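Local coordinates for protein Dhd127_b (Synthetic construct, PDB 6DLM) that pairs with its designed partner chain to form a computationally designed coiled-coil heterodimer, to which it contributes a helical hairpin, at residues D13-L18 against D65-L70; L19-E24 against D58-Q63; K30-I35 against R47-R52. All blocks are in the same frame, centred on the assembly; numbering follows the deposited sequence.

Interaction 1 (D13-L18 against D65-L70); sequences DSQEHL and DRNVRL
S14 and N67 meet through their polar ends: the S14 hydroxyl donates to N67, with OG 2.9 Å from OD1. With OG anti to the backbone N (chi1 -169°), the hydroxyl reaches that carbonyl oxygen at a tilt of 31° from its plane. From the opposite face of the same plane R66 donates its NH1 to N67 OD1 over 2.8 Å, so two donors grip one oxygen. The amide's other end is held more lightly. N67 ND2 gives a weak bond to Q15 OE1 at 3.3 Å, the two amide planes turned 69° apart, and the methyl CD2 of L18 packs against N67 ND2 at 3.6 Å. Helices 7-37 and 44-75 run antiparallel here as the two arms of a helical hairpin, and this largely buried polar layer is consistent with the hydrogen-bond networks used in designed heterodimers to specify pairing. A water joins the two helices again, donating to the S14 backbone O at 2.8 Å and accepting from R66 NH1 at 3.1 Å. Further out, Q15 NE2 hydrogen-bonds H67 NE2 of the Dhd127_a chain, which carries the network across the subunit interface.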
loop_
_atom_site.group_PDB
_atom_site.type_symbol
_atom_site.label_atom_id
_atom_site.label_comp_id
_atom_site.label_asym_id
_atom_site.label_seq_id
_atom_site.Cartn_x
_atom_site.Cartn_y
_atom_site.Cartn_z
ATOM N N ASP B 13 12.161 -8.223 8.687
ATOM C CA ASP B 13 11.095 -8.272 9.683
ATOM C C ASP B 13 10.283 -6.970 9.661
ATOM O O ASP B 13 9.072 -7.010 9.690
ATOM C CB ASP B 13 11.673 -8.463 11.087
ATOM C CG ASP B 13 12.309 -9.825 11.280
ATOM O OD1 ASP B 13 12.140 -10.686 10.404
ATOM O OD2 ASP B 13 12.968 -10.026 12.307
ATOM N N SER B 14 10.969 -5.846 9.601
ATOM C CA SER B 14 10.314 -4.551 9.532
ATOM C C SER B 14 9.476 -4.420 8.245
ATOM O O SER B 14 8.371 -3.911 8.289
ATOM C CB SER B 14 11.355 -3.440 9.606
ATOM O OG SER B 14 10.742 -2.188 9.798
ATOM N N GLN B 15 10.014 -4.882 7.124
ATOM C CA GLN B 15 9.278 -4.852 5.861
ATOM C C GLN B 15 8.014 -5.715 5.932
ATOM O O GLN B 15 6.969 -5.288 5.495
ATOM C CB GLN B 15 10.153 -5.368 4.719
ATOM C CG GLN B 15 11.209 -4.390 4.254
ATOM C CD GLN B 15 10.633 -3.304 3.378
ATOM O OE1 GLN B 15 10.511 -2.158 3.791
ATOM N NE2 GLN B 15 10.238 -3.674 2.173
ATOM N N GLU B 16 8.123 -6.913 6.490
ATOM C CA GLU B 16 6.961 -7.792 6.630
ATOM C C GLU B 16 5.892 -7.154 7.526
ATOM O O GLU B 16 4.719 -7.235 7.226
ATOM C CB GLU B 16 7.368 -9.153 7.167
ATOM C CG GLU B 16 8.461 -9.818 6.356
ATOM C CD GLU B 16 7.929 -10.701 5.255
ATOM O OE1 GLU B 16 8.628 -11.660 4.883
ATOM O OE2 GLU B 16 6.805 -10.449 4.777
ATOM N N HIS B 17 6.321 -6.512 8.600
ATOM C CA HIS B 17 5.379 -5.813 9.453
ATOM C C HIS B 17 4.689 -4.704 8.645
ATOM O O HIS B 17 3.481 -4.548 8.734
ATOM C CB HIS B 17 6.102 -5.202 10.641
ATOM C CG HIS B 17 5.211 -4.432 11.559
ATOM N ND1 HIS B 17 4.473 -5.031 12.554
ATOM C CD2 HIS B 17 4.953 -3.107 11.646
ATOM C CE1 HIS B 17 3.791 -4.109 13.208
ATOM N NE2 HIS B 17 4.060 -2.934 12.674
ATOM N N LEU B 18 5.464 -3.980 7.850
ATOM C CA LEU B 18 4.907 -2.929 7.007
ATOM C C LEU B 18 3.915 -3.501 5.990
ATOM O O LEU B 18 2.859 -2.930 5.792
ATOM C CB LEU B 18 6.023 -2.167 6.299
ATOM C CG LEU B 18 5.622 -1.023 5.369
ATOM C CD1 LEU B 18 4.746 -0.012 6.071
ATOM C CD2 LEU B 18 6.853 -0.336 4.809
ATOM N N ASP B 65 9.239 5.318 5.113
ATOM C CA ASP B 65 10.328 6.280 5.048
ATOM C C ASP B 65 11.491 5.815 5.934
ATOM O O ASP B 65 12.639 5.890 5.529
ATOM C CB ASP B 65 9.859 7.646 5.544
ATOM C CG ASP B 65 9.035 8.404 4.517
ATOM O OD1 ASP B 65 8.882 7.921 3.388
ATOM O OD2 ASP B 65 8.553 9.501 4.848
ATOM N N ARG B 66 11.174 5.320 7.120
ATOM C CA ARG B 66 12.199 4.824 8.025
ATOM C C ARG B 66 12.921 3.600 7.456
ATOM O O ARG B 66 14.134 3.514 7.511
ATOM C CB ARG B 66 11.576 4.486 9.371
ATOM C CG ARG B 66 12.531 3.852 10.356
ATOM C CD ARG B 66 12.076 2.451 10.715
ATOM N NE ARG B 66 10.911 2.457 11.586
ATOM C CZ ARG B 66 9.901 1.599 11.496
ATOM N NH1 ARG B 66 9.799 0.777 10.464
ATOM N NH2 ARG B 66 8.981 1.575 12.438
ATOM N N ASN B 67 12.164 2.663 6.902
ATOM C CA ASN B 67 12.752 1.470 6.288
ATOM C C ASN B 67 13.648 1.824 5.098
ATOM O O ASN B 67 14.689 1.224 4.915
ATOM C CB ASN B 67 11.671 0.488 5.856
ATOM C CG ASN B 67 10.923 -0.097 7.032
ATOM O OD1 ASN B 67 11.314 0.085 8.167
ATOM N ND2 ASN B 67 9.851 -0.804 6.757
ATOM N N VAL B 68 13.221 2.789 4.306
ATOM C CA VAL B 68 14.028 3.244 3.188
ATOM C C VAL B 68 15.357 3.838 3.686
ATOM O O VAL B 68 16.393 3.577 3.102
ATOM C CB VAL B 68 13.270 4.266 2.343
ATOM C CG1 VAL B 68 14.201 4.940 1.354
ATOM C CG2 VAL B 68 12.118 3.572 1.637
ATOM N N ARG B 69 15.317 4.599 4.772
ATOM C CA ARG B 69 16.551 5.148 5.312
ATOM C C ARG B 69 17.495 4.006 5.718
ATOM O O ARG B 69 18.666 4.043 5.396
ATOM C CB ARG B 69 16.274 6.008 6.542
ATOM C CG ARG B 69 15.541 7.303 6.269
ATOM C CD ARG B 69 15.656 8.266 7.442
ATOM N NE ARG B 69 14.927 7.796 8.608
ATOM C CZ ARG B 69 13.653 8.072 8.851
ATOM N NH1 ARG B 69 12.962 8.819 8.006
ATOM N NH2 ARG B 69 13.069 7.603 9.936
ATOM N N LEU B 70 16.961 3.010 6.406
ATOM C CA LEU B 70 17.754 1.855 6.811
ATOM C C LEU B 70 18.288 1.069 5.610
ATOM O O LEU B 70 19.436 0.666 5.614
ATOM C CB LEU B 70 16.941 0.937 7.714
ATOM C CG LEU B 70 16.453 1.611 8.991
ATOM C CD1 LEU B 70 15.627 0.655 9.830
ATOM C CD2 LEU B 70 17.619 2.159 9.794
HETATM O O HOH W 1 7.850 -1.368 9.350
#

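Interaction 2 (L19-E24 against D58-Q63); sequences LRLIEE and DEIRRQ
L21 and I60 provide the larger part of an apolar contact between antiparallel helices 7-37 and 44-75 near the middle of the hairpin. L21 has CG anti to the backbone N (chi1 -167°), and its branch carbon and CD2 lie against I60 CG1, the CD2 to CG1 distance being 3.7 Å. I22 meets the same isoleucine at about a right angle: its CG1 lies 4.0 Å from I60 CD1, and that methyl also approaches the I22 backbone, with CD1 3.9 Å from CA. I60 is thus packed against two consecutive residues of the facing helix, while I22 also touches L18 of the Dhd127_a chain. Mixed contacts border this core. L21 CD2 lies 3.6 Å from E59 CG and 4.0 Å from Q63 NE2. The polar bonds of E59 stay on helix 44-75. R62 grips the E59 carboxylate side-on with NE and NH2, the NH2 to OE1 bond being 2.7 Å. On the anti side of E59 OE1, Q63 NE2 donates over 2.9 Å at 172°. No hydrogen bond crosses between the segments, so the helices are joined here by apolar packing, while the E59 carboxylate finds its donors, R62 NE and NH2 and Q63 NE2, on its own helix.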
loop_
_atom_site.group_PDB
_atom_site.type_symbol
_atom_site.label_atom_id
_atom_site.label_comp_id
_atom_site.label_asym_id
_atom_site.label_seq_id
_atom_site.Cartn_x
_atom_site.Cartn_y
_atom_site.Cartn_z
ATOM N N LEU B 19 4.249 -4.637 5.386
ATOM C CA LEU B 19 3.343 -5.271 4.436
ATOM C C LEU B 19 2.013 -5.657 5.117
ATOM O O LEU B 19 0.966 -5.520 4.521
ATOM C CB LEU B 19 3.984 -6.496 3.789
ATOM C CG LEU B 19 5.096 -6.212 2.778
ATOM C CD1 LEU B 19 5.522 -7.509 2.113
ATOM C CD2 LEU B 19 4.650 -5.201 1.734
ATOM N N ARG B 20 2.066 -6.122 6.354
ATOM C CA ARG B 20 0.833 -6.453 7.054
ATOM C C ARG B 20 -0.044 -5.200 7.229
ATOM O O ARG B 20 -1.243 -5.271 7.026
ATOM C CB ARG B 20 1.123 -7.128 8.391
ATOM C CG ARG B 20 1.538 -8.578 8.226
ATOM C CD ARG B 20 1.610 -9.331 9.541
ATOM N NE ARG B 20 2.729 -8.911 10.359
ATOM C CZ ARG B 20 3.964 -9.377 10.230
ATOM N NH1 ARG B 20 4.236 -10.277 9.303
ATOM N NH2 ARG B 20 4.925 -8.939 11.023
ATOM N N LEU B 21 0.553 -4.073 7.595
ATOM C CA LEU B 21 -0.209 -2.829 7.692
ATOM C C LEU B 21 -0.766 -2.413 6.314
ATOM O O LEU B 21 -1.898 -1.981 6.216
ATOM C CB LEU B 21 0.641 -1.712 8.282
ATOM C CG LEU B 21 -0.097 -0.449 8.719
ATOM C CD1 LEU B 21 -1.204 -0.751 9.713
ATOM C CD2 LEU B 21 0.883 0.537 9.316
ATOM N N ILE B 22 0.039 -2.559 5.272
ATOM C CA ILE B 22 -0.409 -2.241 3.924
ATOM C C ILE B 22 -1.586 -3.132 3.510
ATOM O O ILE B 22 -2.546 -2.662 2.939
ATOM C CB ILE B 22 0.745 -2.394 2.920
ATOM C CG1 ILE B 22 1.741 -1.249 3.108
ATOM C CG2 ILE B 22 0.218 -2.413 1.498
ATOM C CD1 ILE B 22 2.979 -1.363 2.253
ATOM N N GLU B 23 -1.499 -4.420 3.801
ATOM C CA GLU B 23 -2.611 -5.318 3.500
ATOM C C GLU B 23 -3.868 -4.914 4.308
ATOM O O GLU B 23 -4.968 -5.003 3.798
ATOM C CB GLU B 23 -2.208 -6.777 3.666
ATOM C CG GLU B 23 -1.047 -7.115 2.738
ATOM C CD GLU B 23 -1.070 -8.537 2.223
ATOM O OE1 GLU B 23 -0.818 -8.737 1.020
ATOM O OE2 GLU B 23 -1.343 -9.455 3.018
ATOM N N GLU B 24 -3.682 -4.451 5.532
ATOM C CA GLU B 24 -4.809 -3.961 6.313
ATOM C C GLU B 24 -5.445 -2.760 5.588
ATOM O O GLU B 24 -6.657 -2.659 5.525
ATOM C CB GLU B 24 -4.370 -3.543 7.712
ATOM C CG GLU B 24 -5.495 -2.959 8.548
ATOM C CD GLU B 24 -5.120 -2.778 10.013
ATOM O OE1 GLU B 24 -4.144 -3.401 10.463
ATOM O OE2 GLU B 24 -5.810 -2.017 10.717
ATOM N N ASP B 58 -1.001 7.228 6.901
ATOM C CA ASP B 58 -0.013 8.081 7.532
ATOM C C ASP B 58 1.080 7.251 8.226
ATOM O O ASP B 58 2.250 7.543 8.097
ATOM C CB ASP B 58 -0.691 8.983 8.547
ATOM C CG ASP B 58 0.285 9.870 9.263
ATOM O OD1 ASP B 58 0.330 11.067 8.945
ATOM O OD2 ASP B 58 1.020 9.360 10.129
ATOM N N GLU B 59 0.670 6.243 8.976
ATOM C CA GLU B 59 1.605 5.335 9.626
ATOM C C GLU B 59 2.434 4.539 8.590
ATOM O O GLU B 59 3.610 4.316 8.789
ATOM C CB GLU B 59 0.857 4.394 10.565
ATOM C CG GLU B 59 1.736 3.407 11.310
ATOM C CD GLU B 59 2.726 4.068 12.252
ATOM O OE1 GLU B 59 3.584 3.347 12.785
ATOM O OE2 GLU B 59 2.653 5.296 12.448
ATOM N N ILE B 60 1.806 4.119 7.505
ATOM C CA ILE B 60 2.535 3.403 6.469
ATOM C C ILE B 60 3.630 4.293 5.881
ATOM O O ILE B 60 4.737 3.834 5.693
ATOM C CB ILE B 60 1.608 2.944 5.333
ATOM C CG1 ILE B 60 0.771 1.749 5.782
ATOM C CG2 ILE B 60 2.418 2.590 4.105
ATOM C CD1 ILE B 60 -0.475 1.545 4.961
ATOM N N ARG B 61 3.319 5.548 5.606
ATOM C CA ARG B 61 4.327 6.451 5.083
ATOM C C ARG B 61 5.471 6.640 6.088
ATOM O O ARG B 61 6.624 6.574 5.715
ATOM C CB ARG B 61 3.694 7.787 4.695
ATOM C CG ARG B 61 4.635 8.977 4.691
ATOM C CD ARG B 61 5.631 8.949 3.553
ATOM N NE ARG B 61 5.009 9.052 2.239
ATOM C CZ ARG B 61 5.687 9.047 1.098
ATOM N NH1 ARG B 61 7.002 8.943 1.116
ATOM N NH2 ARG B 61 5.055 9.133 -0.055
ATOM N N ARG B 62 5.158 6.839 7.358
ATOM C CA ARG B 62 6.230 6.998 8.331
ATOM C C ARG B 62 7.116 5.746 8.416
ATOM O O ARG B 62 8.328 5.862 8.412
ATOM C CB ARG B 62 5.667 7.308 9.718
ATOM C CG ARG B 62 6.738 7.450 10.782
ATOM C CD ARG B 62 6.147 7.617 12.169
ATOM N NE ARG B 62 5.659 6.357 12.707
ATOM C CZ ARG B 62 6.448 5.436 13.234
ATOM N NH1 ARG B 62 7.750 5.642 13.284
ATOM N NH2 ARG B 62 5.941 4.309 13.696
ATOM N N GLN B 63 6.519 4.561 8.494
ATOM C CA GLN B 63 7.315 3.333 8.554
ATOM C C GLN B 63 8.146 3.089 7.292
ATOM O O GLN B 63 9.305 2.735 7.382
ATOM C CB GLN B 63 6.432 2.117 8.801
ATOM C CG GLN B 63 5.857 2.081 10.198
ATOM C CD GLN B 63 5.127 0.793 10.512
ATOM O OE1 GLN B 63 5.349 -0.233 9.884
ATOM N NE2 GLN B 63 4.242 0.852 11.489
#

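Interaction 3 (K30-I35 against R47-R52); sequences KELLEI and RELVRR
L49 projects from helix 44-75 against E31, L32 and I35 of helix 7-37, close to the turn of an antiparallel helical hairpin that forms one half of a designed coiled-coil heterodimer. The axes of the two short segments approach to 9.7 Å. The packed part centres on one methyl. L49 CD1 reaches the backbone of the opposite helix, 3.7 Å from L32 N, and also touches L32 CB. I35 CD1 lies 4.0 Å from L49 CD1. Chi1 of -66° sets L49 CG anti to the carbonyl carbon, and CD1, one bond further, meets E31, L32 and I35. A second apolar pair lies beside it, where L32 CD2 meets V50 CG2 at 4.0 Å. Both residues also pack on the Dhd127_a chain, L32 on S29 and V50 on E30 of that subunit, so this side of the contact continues into the dimer interface.

The other side is more polar and partly exposed. E31 extends across L49 at about a right angle, its CD 3.8 Å from L49 CD1, and its carboxylate goes on to a salt bridge with R45. An alanine in place of this glutamate would probably leave R45 without its carboxylate mate and strip the L49 methyls of the CG and carboxylate contacts, keeping only CB beside them. Beyond the interhelical contact, E48 ties down two arginines of its own helix: R51 holds the carboxylate side-on with NE and NH2, each nitrogen taking one oxygen. R52 adds a third bond. Its NE donates to E48 OE1 on the anti side over 2.7 Å, while R51 NH2 reaches E48 OE1 from the syn side at 3.0 Å.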
loop_
_atom_site.group_PDB
_atom_site.type_symbol
_atom_site.label_atom_id
_atom_site.label_comp_id
_atom_site.label_asym_id
_atom_site.label_seq_id
_atom_site.Cartn_x
_atom_site.Cartn_y
_atom_site.Cartn_z
ATOM N N LYS B 30 -10.755 -2.283 0.019
ATOM C CA LYS B 30 -11.615 -3.226 -0.671
ATOM C C LYS B 30 -13.052 -3.194 -0.098
ATOM O O LYS B 30 -14.001 -3.245 -0.859
ATOM C CB LYS B 30 -11.036 -4.633 -0.595
ATOM C CG LYS B 30 -11.777 -5.634 -1.461
ATOM C CD LYS B 30 -11.884 -5.170 -2.903
ATOM C CE LYS B 30 -10.521 -5.137 -3.578
ATOM N NZ LYS B 30 -10.590 -5.036 -5.063
ATOM N N GLU B 31 -13.203 -3.123 1.216
ATOM C CA GLU B 31 -14.558 -3.039 1.760
ATOM C C GLU B 31 -15.236 -1.761 1.239
ATOM O O GLU B 31 -16.376 -1.804 0.809
ATOM C CB GLU B 31 -14.569 -3.038 3.289
ATOM C CG GLU B 31 -15.960 -2.852 3.888
ATOM C CD GLU B 31 -15.971 -2.741 5.406
ATOM O OE1 GLU B 31 -14.964 -3.071 6.032
ATOM O OE2 GLU B 31 -16.998 -2.347 5.976
ATOM N N LEU B 32 -14.495 -0.667 1.224
ATOM C CA LEU B 32 -15.039 0.591 0.745
ATOM C C LEU B 32 -15.479 0.473 -0.717
ATOM O O LEU B 32 -16.576 0.866 -1.059
ATOM C CB LEU B 32 -13.967 1.669 0.901
ATOM C CG LEU B 32 -14.215 3.069 0.362
ATOM C CD1 LEU B 32 -15.466 3.664 0.963
ATOM C CD2 LEU B 32 -13.025 3.971 0.636
ATOM N N LEU B 33 -14.638 -0.097 -1.559
ATOM C CA LEU B 33 -14.992 -0.280 -2.961
ATOM C C LEU B 33 -16.191 -1.224 -3.161
ATOM O O LEU B 33 -17.063 -0.952 -3.966
ATOM C CB LEU B 33 -13.796 -0.801 -3.734
ATOM C CG LEU B 33 -14.062 -1.176 -5.184
ATOM C CD1 LEU B 33 -14.594 0.008 -5.977
ATOM C CD2 LEU B 33 -12.788 -1.714 -5.800
ATOM N N GLU B 34 -16.219 -2.332 -2.436
ATOM C CA GLU B 34 -17.347 -3.255 -2.543
ATOM C C GLU B 34 -18.669 -2.597 -2.103
ATOM O O GLU B 34 -19.697 -2.805 -2.717
ATOM C CB GLU B 34 -17.060 -4.548 -1.786
ATOM C CG GLU B 34 -15.987 -5.362 -2.485
ATOM C CD GLU B 34 -15.880 -6.799 -2.009
ATOM O OE1 GLU B 34 -16.052 -7.053 -0.817
ATOM O OE2 GLU B 34 -15.601 -7.670 -2.845
ATOM N N ILE B 35 -18.626 -1.822 -1.037
ATOM C CA ILE B 35 -19.807 -1.097 -0.603
ATOM C C ILE B 35 -20.258 -0.054 -1.640
ATOM O O ILE B 35 -21.431 0.042 -1.936
ATOM C CB ILE B 35 -19.546 -0.382 0.731
ATOM C CG1 ILE B 35 -19.351 -1.407 1.842
ATOM C CG2 ILE B 35 -20.681 0.562 1.064
ATOM C CD1 ILE B 35 -18.945 -0.790 3.161
ATOM N N ARG B 47 -17.573 6.645 5.070
ATOM C CA ARG B 47 -16.845 7.786 5.593
ATOM C C ARG B 47 -15.880 7.329 6.686
ATOM O O ARG B 47 -14.781 7.839 6.783
ATOM C CB ARG B 47 -17.802 8.843 6.140
ATOM C CG ARG B 47 -18.457 9.698 5.074
ATOM C CD ARG B 47 -17.453 10.611 4.383
ATOM N NE ARG B 47 -18.117 11.528 3.465
ATOM C CZ ARG B 47 -17.495 12.319 2.600
ATOM N NH1 ARG B 47 -16.180 12.327 2.519
ATOM N NH2 ARG B 47 -18.206 13.118 1.819
ATOM N N GLU B 48 -16.315 6.395 7.528
ATOM C CA GLU B 48 -15.436 5.860 8.565
ATOM C C GLU B 48 -14.244 5.093 7.953
ATOM O O GLU B 48 -13.140 5.191 8.459
ATOM C CB GLU B 48 -16.207 4.981 9.543
ATOM C CG GLU B 48 -15.339 4.223 10.530
ATOM C CD GLU B 48 -14.545 5.115 11.468
ATOM O OE1 GLU B 48 -13.683 4.584 12.191
ATOM O OE2 GLU B 48 -14.783 6.334 11.484
ATOM N N LEU B 49 -14.482 4.331 6.892
ATOM C CA LEU B 49 -13.395 3.617 6.210
ATOM C C LEU B 49 -12.369 4.600 5.629
ATOM O O LEU B 49 -11.181 4.335 5.656
ATOM C CB LEU B 49 -13.925 2.701 5.113
ATOM C CG LEU B 49 -14.769 1.536 5.614
ATOM C CD1 LEU B 49 -15.510 0.872 4.470
ATOM C CD2 LEU B 49 -13.907 0.542 6.372
ATOM N N VAL B 50 -12.851 5.700 5.082
ATOM C CA VAL B 50 -11.952 6.720 4.579
ATOM C C VAL B 50 -11.117 7.301 5.726
ATOM O O VAL B 50 -9.918 7.420 5.596
ATOM C CB VAL B 50 -12.722 7.865 3.904
ATOM C CG1 VAL B 50 -11.810 9.063 3.696
ATOM C CG2 VAL B 50 -13.320 7.401 2.593
ATOM N N ARG B 51 -11.751 7.610 6.849
ATOM C CA ARG B 51 -11.020 8.161 7.986
ATOM C C ARG B 51 -9.953 7.179 8.480
ATOM O O ARG B 51 -8.819 7.564 8.702
ATOM C CB ARG B 51 -11.986 8.471 9.132
ATOM C CG ARG B 51 -11.380 9.267 10.271
ATOM C CD ARG B 51 -12.256 9.229 11.512
ATOM N NE ARG B 51 -12.282 7.899 12.104
ATOM C CZ ARG B 51 -11.274 7.373 12.785
ATOM N NH1 ARG B 51 -10.169 8.073 12.974
ATOM N NH2 ARG B 51 -11.364 6.152 13.284
ATOM N N ARG B 52 -10.313 5.917 8.643
ATOM C CA ARG B 52 -9.333 4.918 9.039
ATOM C C ARG B 52 -8.228 4.763 7.978
ATOM O O ARG B 52 -7.063 4.637 8.319
ATOM C CB ARG B 52 -9.995 3.566 9.276
ATOM C CG ARG B 52 -11.097 3.580 10.314
ATOM C CD ARG B 52 -11.642 2.178 10.549
ATOM N NE ARG B 52 -12.742 2.183 11.503
ATOM C CZ ARG B 52 -13.409 1.105 11.885
ATOM N NH1 ARG B 52 -13.096 -0.076 11.395
ATOM N NH2 ARG B 52 -14.393 1.218 12.758
#

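How the interactions relate
All three contacts join the same antiparallel pair, helices 7-37 and 44-75, and each is largely buried. Interaction 2 lies near the chain's centre; interactions 1 and 3 lie on opposite sides of it, their centres about 26 Å apart. Interactions 1 and 2 touch, through H17 and L18 against Q63 and through L18 against I60, whereas interaction 3, nearest the turn, touches neither. Their chemistry changes along the hairpin: interaction 1 crosses between helices by hydrogen bonds and a water, while interactions 2 and 3 cross mainly by aliphatic packing, to which the E31-R45 salt bridge is added beside interaction 3. In those two, glutamate-arginine bridges within helix 44-75 lie outside the apolar layer, on its more exposed side.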